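Local coordinates for putative laminarinase (Phanerochaete chrysosporium, PDB 2W39), which probably hydrolyses beta-1,3-linked glucans such as laminarin as an extracellular family 16 glycoside hydrolase of a white-rot fungus, at residues 80-94 against 286-298. Numbering follows the deposited sequence.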
loop_
_atom_site.group_PDB
_atom_site.type_symbol
_atom_site.label_atom_id
_atom_site.label_comp_id
_atom_site.label_asym_id
_atom_site.label_seq_id
_atom_site.Cartn_x
_atom_site.Cartn_y
_atom_site.Cartn_z
ATOM N N TYR A 80 4.561 -7.556 13.157
ATOM C CA TYR A 80 4.429 -6.380 14.012
ATOM C C TYR A 80 3.040 -6.313 14.610
ATOM O O TYR A 80 2.056 -6.677 13.972
ATOM C CB TYR A 80 4.717 -5.077 13.216
ATOM C CG TYR A 80 6.077 -5.118 12.567
ATOM C CD1 TYR A 80 7.220 -4.786 13.293
ATOM C CD2 TYR A 80 6.230 -5.557 11.252
ATOM C CE1 TYR A 80 8.478 -4.885 12.735
ATOM C CE2 TYR A 80 7.483 -5.658 10.682
ATOM C CZ TYR A 80 8.608 -5.308 11.417
ATOM O OH TYR A 80 9.852 -5.407 10.835
ATOM N N THR A 81 2.970 -5.805 15.839
ATOM C CA THR A 81 1.691 -5.548 16.508
ATOM C C THR A 81 1.596 -4.031 16.752
ATOM O O THR A 81 1.244 -3.295 15.825
ATOM C CB THR A 81 1.504 -6.400 17.779
ATOM O OG1 THR A 81 2.585 -6.146 18.686
ATOM C CG2 THR A 81 1.458 -7.898 17.410
ATOM N N THR A 82 1.910 -3.566 17.962
ATOM C CA THR A 82 1.974 -2.133 18.232
ATOM C C THR A 82 3.284 -1.581 17.669
ATOM O O THR A 82 4.381 -2.020 18.047
ATOM C CB THR A 82 1.836 -1.871 19.723
ATOM O OG1 THR A 82 0.507 -2.237 20.097
ATOM C CG2 THR A 82 2.087 -0.408 20.058
ATOM N N HIS A 83 3.175 -0.659 16.708
ATOM C CA HIS A 83 4.350 -0.168 16.014
ATOM C C HIS A 83 3.982 1.052 15.195
ATOM O O HIS A 83 2.795 1.373 15.032
ATOM C CB HIS A 83 4.942 -1.246 15.085
ATOM C CG HIS A 83 4.118 -1.533 13.863
ATOM N ND1 HIS A 83 2.893 -2.164 13.914
ATOM C CD2 HIS A 83 4.378 -1.331 12.548
ATOM C CE1 HIS A 83 2.431 -2.317 12.681
ATOM N NE2 HIS A 83 3.311 -1.813 11.831
ATOM N N VAL A 84 5.029 1.705 14.681
ATOM C CA VAL A 84 4.869 2.737 13.659
ATOM C C VAL A 84 5.688 2.340 12.444
ATOM O O VAL A 84 6.849 1.947 12.584
ATOM C CB VAL A 84 5.339 4.129 14.161
ATOM C CG1 VAL A 84 5.128 5.188 13.100
ATOM C CG2 VAL A 84 4.592 4.515 15.432
ATOM N N ALA A 85 5.097 2.437 11.253
ATOM C CA ALA A 85 5.816 2.175 9.995
ATOM C C ALA A 85 5.802 3.450 9.167
ATOM O O ALA A 85 4.750 4.066 8.989
ATOM C CB ALA A 85 5.154 1.020 9.214
ATOM N N VAL A 86 6.974 3.837 8.667
ATOM C CA VAL A 86 7.123 5.065 7.893
ATOM C C VAL A 86 7.711 4.723 6.531
ATOM O O VAL A 86 8.780 4.114 6.449
ATOM C CB VAL A 86 8.035 6.094 8.601
ATOM C CG1 VAL A 86 8.076 7.392 7.800
ATOM C CG2 VAL A 86 7.534 6.350 10.030
ATOM N N PHE A 87 7.027 5.149 5.476
ATOM C CA PHE A 87 7.374 4.868 4.083
ATOM C C PHE A 87 7.739 6.180 3.403
ATOM O O PHE A 87 6.896 7.068 3.294
ATOM C CB PHE A 87 6.173 4.239 3.329
ATOM C CG PHE A 87 5.652 2.948 3.922
ATOM C CD1 PHE A 87 5.916 1.729 3.305
ATOM C CD2 PHE A 87 4.888 2.956 5.081
ATOM C CE1 PHE A 87 5.423 0.536 3.847
ATOM C CE2 PHE A 87 4.403 1.757 5.633
ATOM C CZ PHE A 87 4.678 0.551 5.027
ATOM N N ASP A 88 8.990 6.291 2.967
ATOM C CA ASP A 88 9.474 7.470 2.231
ATOM C C ASP A 88 9.469 7.062 0.763
ATOM O O ASP A 88 10.325 6.281 0.336
ATOM C CB ASP A 88 10.867 7.880 2.730
ATOM C CG ASP A 88 11.414 9.107 2.042
ATOM O OD1 ASP A 88 10.800 9.606 1.089
ATOM O OD2 ASP A 88 12.493 9.563 2.463
ATOM N N VAL A 89 8.473 7.543 0.020
ATOM C CA VAL A 89 8.164 7.014 -1.308
ATOM C C VAL A 89 8.339 8.114 -2.354
ATOM O O VAL A 89 7.644 9.126 -2.323
ATOM C CB VAL A 89 6.721 6.491 -1.364
ATOM C CG1 VAL A 89 6.425 5.938 -2.753
ATOM C CG2 VAL A 89 6.476 5.415 -0.283
ATOM N N ARG A 90 9.278 7.909 -3.270
ATOM C CA ARG A 90 9.546 8.865 -4.348
ATOM C C ARG A 90 8.525 8.736 -5.484
ATOM O O ARG A 90 8.212 9.725 -6.145
ATOM C CB ARG A 90 10.961 8.679 -4.909
ATOM C CG ARG A 90 12.049 8.834 -3.854
ATOM C CD ARG A 90 13.426 8.892 -4.529
ATOM N NE ARG A 90 14.540 8.897 -3.578
ATOM C CZ ARG A 90 15.280 7.841 -3.263
ATOM N NH1 ARG A 90 15.028 6.643 -3.769
ATOM N NH2 ARG A 90 16.286 7.987 -2.409
ATOM N N HIS A 91 8.055 7.513 -5.746
ATOM C CA HIS A 91 7.222 7.218 -6.909
ATOM C C HIS A 91 6.399 5.980 -6.580
ATOM O O HIS A 91 6.900 5.054 -5.936
ATOM C CB HIS A 91 8.121 6.939 -8.121
ATOM C CG HIS A 91 7.427 6.970 -9.451
ATOM N ND1 HIS A 91 6.801 5.867 -10.000
ATOM C CD2 HIS A 91 7.316 7.962 -10.369
ATOM C CE1 HIS A 91 6.339 6.185 -11.201
ATOM N NE2 HIS A 91 6.632 7.451 -11.444
ATOM N N MET A 92 5.144 5.963 -7.017
ATOM C CA MET A 92 4.324 4.754 -6.939
ATOM C C MET A 92 3.866 4.374 -8.343
ATOM O O MET A 92 3.873 5.200 -9.261
ATOM C CB MET A 92 3.104 4.944 -6.030
ATOM C CG MET A 92 2.005 5.830 -6.612
ATOM S SD MET A 92 0.452 5.797 -5.675
ATOM C CE MET A 92 0.954 6.635 -4.147
ATOM N N PRO A 93 3.481 3.109 -8.541
ATOM C CA PRO A 93 3.084 2.749 -9.897
ATOM C C PRO A 93 1.927 3.567 -10.423
ATOM O O PRO A 93 0.956 3.855 -9.708
ATOM C CB PRO A 93 2.686 1.276 -9.766
ATOM C CG PRO A 93 3.535 0.763 -8.601
ATOM C CD PRO A 93 3.554 1.944 -7.638
ATOM N N GLN A 94 2.005 3.862 -11.715
ATOM C CA GLN A 94 0.888 4.481 -12.428
ATOM C C GLN A 94 0.673 3.785 -13.765
ATOM O O GLN A 94 1.547 3.081 -14.261
ATOM C CB GLN A 94 1.089 5.990 -12.604
ATOM C CG GLN A 94 2.280 6.344 -13.470
ATOM C CD GLN A 94 2.374 7.831 -13.717
ATOM O OE1 GLN A 94 2.613 8.618 -12.800
ATOM N NE2 GLN A 94 2.188 8.230 -14.967
ATOM N N ASN A 286 6.121 3.377 -16.392
ATOM C CA ASN A 286 5.976 4.159 -15.164
ATOM C C ASN A 286 5.233 3.427 -14.060
ATOM O O ASN A 286 4.881 4.021 -13.048
ATOM C CB ASN A 286 5.382 5.534 -15.458
ATOM C CG ASN A 286 6.368 6.426 -16.203
ATOM O OD1 ASN A 286 7.575 6.384 -15.941
ATOM N ND2 ASN A 286 5.862 7.225 -17.133
ATOM N N ALA A 287 5.066 2.120 -14.236
ATOM C CA ALA A 287 4.428 1.280 -13.225
ATOM C C ALA A 287 5.490 0.741 -12.265
ATOM O O ALA A 287 5.775 -0.459 -12.235
ATOM C CB ALA A 287 3.652 0.158 -13.894
ATOM N N TYR A 288 6.080 1.656 -11.497
ATOM C CA TYR A 288 7.118 1.296 -10.536
ATOM C C TYR A 288 6.961 2.037 -9.223
ATOM O O TYR A 288 6.520 3.195 -9.182
ATOM C CB TYR A 288 8.542 1.534 -11.096
ATOM C CG TYR A 288 8.933 2.972 -11.368
ATOM C CD1 TYR A 288 9.625 3.728 -10.419
ATOM C CD2 TYR A 288 8.646 3.564 -12.600
ATOM C CE1 TYR A 288 10.007 5.052 -10.689
ATOM C CE2 TYR A 288 9.007 4.873 -12.864
ATOM C CZ TYR A 288 9.678 5.607 -11.906
ATOM O OH TYR A 288 10.043 6.907 -12.165
ATOM N N TRP A 289 7.323 1.345 -8.148
ATOM C CA TRP A 289 7.625 1.976 -6.875
ATOM C C TRP A 289 9.083 2.396 -6.888
ATOM O O TRP A 289 9.941 1.635 -7.333
ATOM C CB TRP A 289 7.468 0.956 -5.749
ATOM C CG TRP A 289 6.075 0.502 -5.418
ATOM C CD1 TRP A 289 5.466 -0.656 -5.821
ATOM C CD2 TRP A 289 5.152 1.167 -4.556
ATOM N NE1 TRP A 289 4.192 -0.736 -5.280
ATOM C CE2 TRP A 289 3.991 0.363 -4.482
ATOM C CE3 TRP A 289 5.196 2.368 -3.830
ATOM C CZ2 TRP A 289 2.885 0.716 -3.701
ATOM C CZ3 TRP A 289 4.080 2.727 -3.069
ATOM C CH2 TRP A 289 2.947 1.905 -3.013
ATOM N N ASP A 290 9.373 3.586 -6.353
ATOM C CA ASP A 290 10.744 4.006 -6.027
ATOM C C ASP A 290 10.664 4.424 -4.569
ATOM O O ASP A 290 9.996 5.422 -4.240
ATOM C CB ASP A 290 11.199 5.153 -6.948
ATOM C CG ASP A 290 12.576 5.700 -6.593
ATOM O OD1 ASP A 290 13.060 5.494 -5.472
ATOM O OD2 ASP A 290 13.171 6.389 -7.460
ATOM N N ILE A 291 11.277 3.621 -3.705
ATOM C CA ILE A 291 11.177 3.794 -2.262
ATOM C C ILE A 291 12.556 4.157 -1.718
ATOM O O ILE A 291 13.551 3.466 -1.997
ATOM C CB ILE A 291 10.615 2.514 -1.625
ATOM C CG1 ILE A 291 9.140 2.365 -2.047
ATOM C CG2 ILE A 291 10.751 2.551 -0.100
ATOM C CD1 ILE A 291 8.555 0.972 -1.860
ATOM N N ALA A 292 12.615 5.267 -0.987
ATOM C CA ALA A 292 13.854 5.735 -0.370
ATOM C C ALA A 292 14.160 4.986 0.927
ATOM O O ALA A 292 15.333 4.699 1.221
ATOM C CB ALA A 292 13.776 7.252 -0.109
ATOM N N SER A 293 13.122 4.688 1.714
ATOM C CA SER A 293 13.301 3.945 2.957
ATOM C C SER A 293 11.953 3.481 3.462
ATOM O O SER A 293 10.904 4.100 3.179
ATOM C CB SER A 293 13.973 4.802 4.040
ATOM O OG SER A 293 13.200 5.946 4.339
ATOM N N VAL A 294 11.994 2.406 4.246
ATOM C CA VAL A 294 10.872 2.015 5.103
ATOM C C VAL A 294 11.475 1.783 6.479
ATOM O O VAL A 294 12.450 1.034 6.598
ATOM C CB VAL A 294 10.119 0.768 4.599
ATOM C CG1 VAL A 294 9.033 0.360 5.595
ATOM C CG2 VAL A 294 9.504 1.028 3.218
ATOM N N ARG A 295 10.934 2.449 7.498
ATOM C CA ARG A 295 11.442 2.332 8.854
ATOM C C ARG A 295 10.308 1.923 9.760
ATOM O O ARG A 295 9.185 2.413 9.639
ATOM C CB ARG A 295 12.048 3.654 9.321
ATOM C CG ARG A 295 13.278 4.021 8.482
ATOM C CD ARG A 295 14.043 5.234 8.968
ATOM N NE ARG A 295 15.226 5.444 8.116
ATOM C CZ ARG A 295 15.367 6.425 7.222
ATOM N NH1 ARG A 295 14.418 7.336 7.057
ATOM N NH2 ARG A 295 16.475 6.501 6.491
ATOM N N VAL A 296 10.618 1.014 10.674
ATOM C CA VAL A 296 9.633 0.559 11.640
ATOM C C VAL A 296 10.157 0.875 13.031
ATOM O O VAL A 296 11.354 0.720 13.296
ATOM C CB VAL A 296 9.353 -0.944 11.508
ATOM C CG1 VAL A 296 8.282 -1.366 12.518
ATOM C CG2 VAL A 296 8.901 -1.280 10.079
ATOM N N TYR A 297 9.245 1.312 13.895
ATOM C CA TYR A 297 9.543 1.687 15.269
ATOM C C TYR A 297 8.620 0.898 16.182
ATOM O O TYR A 297 7.465 0.632 15.853
ATOM C CB TYR A 297 9.263 3.177 15.483
ATOM C CG TYR A 297 10.114 4.086 14.634
ATOM C CD1 TYR A 297 9.803 4.311 13.293
ATOM C CD2 TYR A 297 11.204 4.750 15.185
ATOM C CE1 TYR A 297 10.584 5.160 12.520
ATOM C CE2 TYR A 297 11.981 5.598 14.421
ATOM C CZ TYR A 297 11.670 5.795 13.083
ATOM O OH TYR A 297 12.432 6.649 12.303
ATOM N N GLN A 298 9.120 0.568 17.371
ATOM C CA GLN A 298 8.341 -0.102 18.412
ATOM C C GLN A 298 8.727 0.445 19.770
ATOM O O GLN A 298 7.976 0.232 20.729
ATOM C CB GLN A 298 8.647 -1.590 18.465
ATOM C CG GLN A 298 8.090 -2.389 17.350
ATOM C CD GLN A 298 8.476 -3.866 17.425
ATOM O OE1 GLN A 298 9.131 -4.350 18.365
ATOM N NE2 GLN A 298 8.066 -4.575 16.442
ATOM O OXT GLN A 298 9.812 1.035 19.897
HETATM O O HOH W 1 5.508 -1.001 20.518
HETATM O O HOH W 2 11.032 5.913 5.981
HETATM O O HOH W 3 14.475 8.095 3.544
HETATM O O HOH W 4 3.097 3.455 -16.503
#
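H91 turns its imidazole away from its own backbone N (chi1 -165°), and Y288 swings its phenol between backbone N and carbonyl (chi1 66°); these two torsions lay the rings face over face. They form an offset stack, centroids 3.7 Å apart and planes only 3° from parallel. Rotation of the imidazole is probably restricted, since H91 ND1 also donates to Y288 O at 2.8 Å, the acceptor lying nearly in the ring plane.

Beside this pair, R90 runs extended from CG to NE across D290. Its NH1 meets D290 OD1 at 2.8 Å, in the guanidinium plane and on the syn lone pair, a salt bridge although the two planes are steeply inclined to each other. A292 CB sits centrally over one guanidinium face, and R90 NH2 reaches on to D50 O. Replacing R90 by an alanine is likely to leave the D290 carboxylate without its charged mate and A292 CB without the guanidinium it lies against.

Beyond the bulge at R90 and H91, W289 packs against M92 and P93: P93 CD lies 3.4 Å from the centroid of its five-membered ring, almost on the normal, while M92 CB covers the six-membered ring, both CH-pi contacts. W289 NE1 is taken by N250 O.

From V84 to D88 the pairing is regular; strands 83-89 and 293-297 approach to 4.6 Å between axes and run nearly antiparallel. V294 CG1 rests over the F87 ring on one side of the sheet; on the other, water bridges S293 OG to D88 OD2, whose carboxylate also pairs with R203. Two classic bulges interrupt the ladder: A292 and S293 both face D88, and R90 and H91 both face D290, whose carbonyl takes both their N-H groups. The bulged pair lies within one antiparallel sheet of the beta-sandwich jelly roll known for GH16 enzymes.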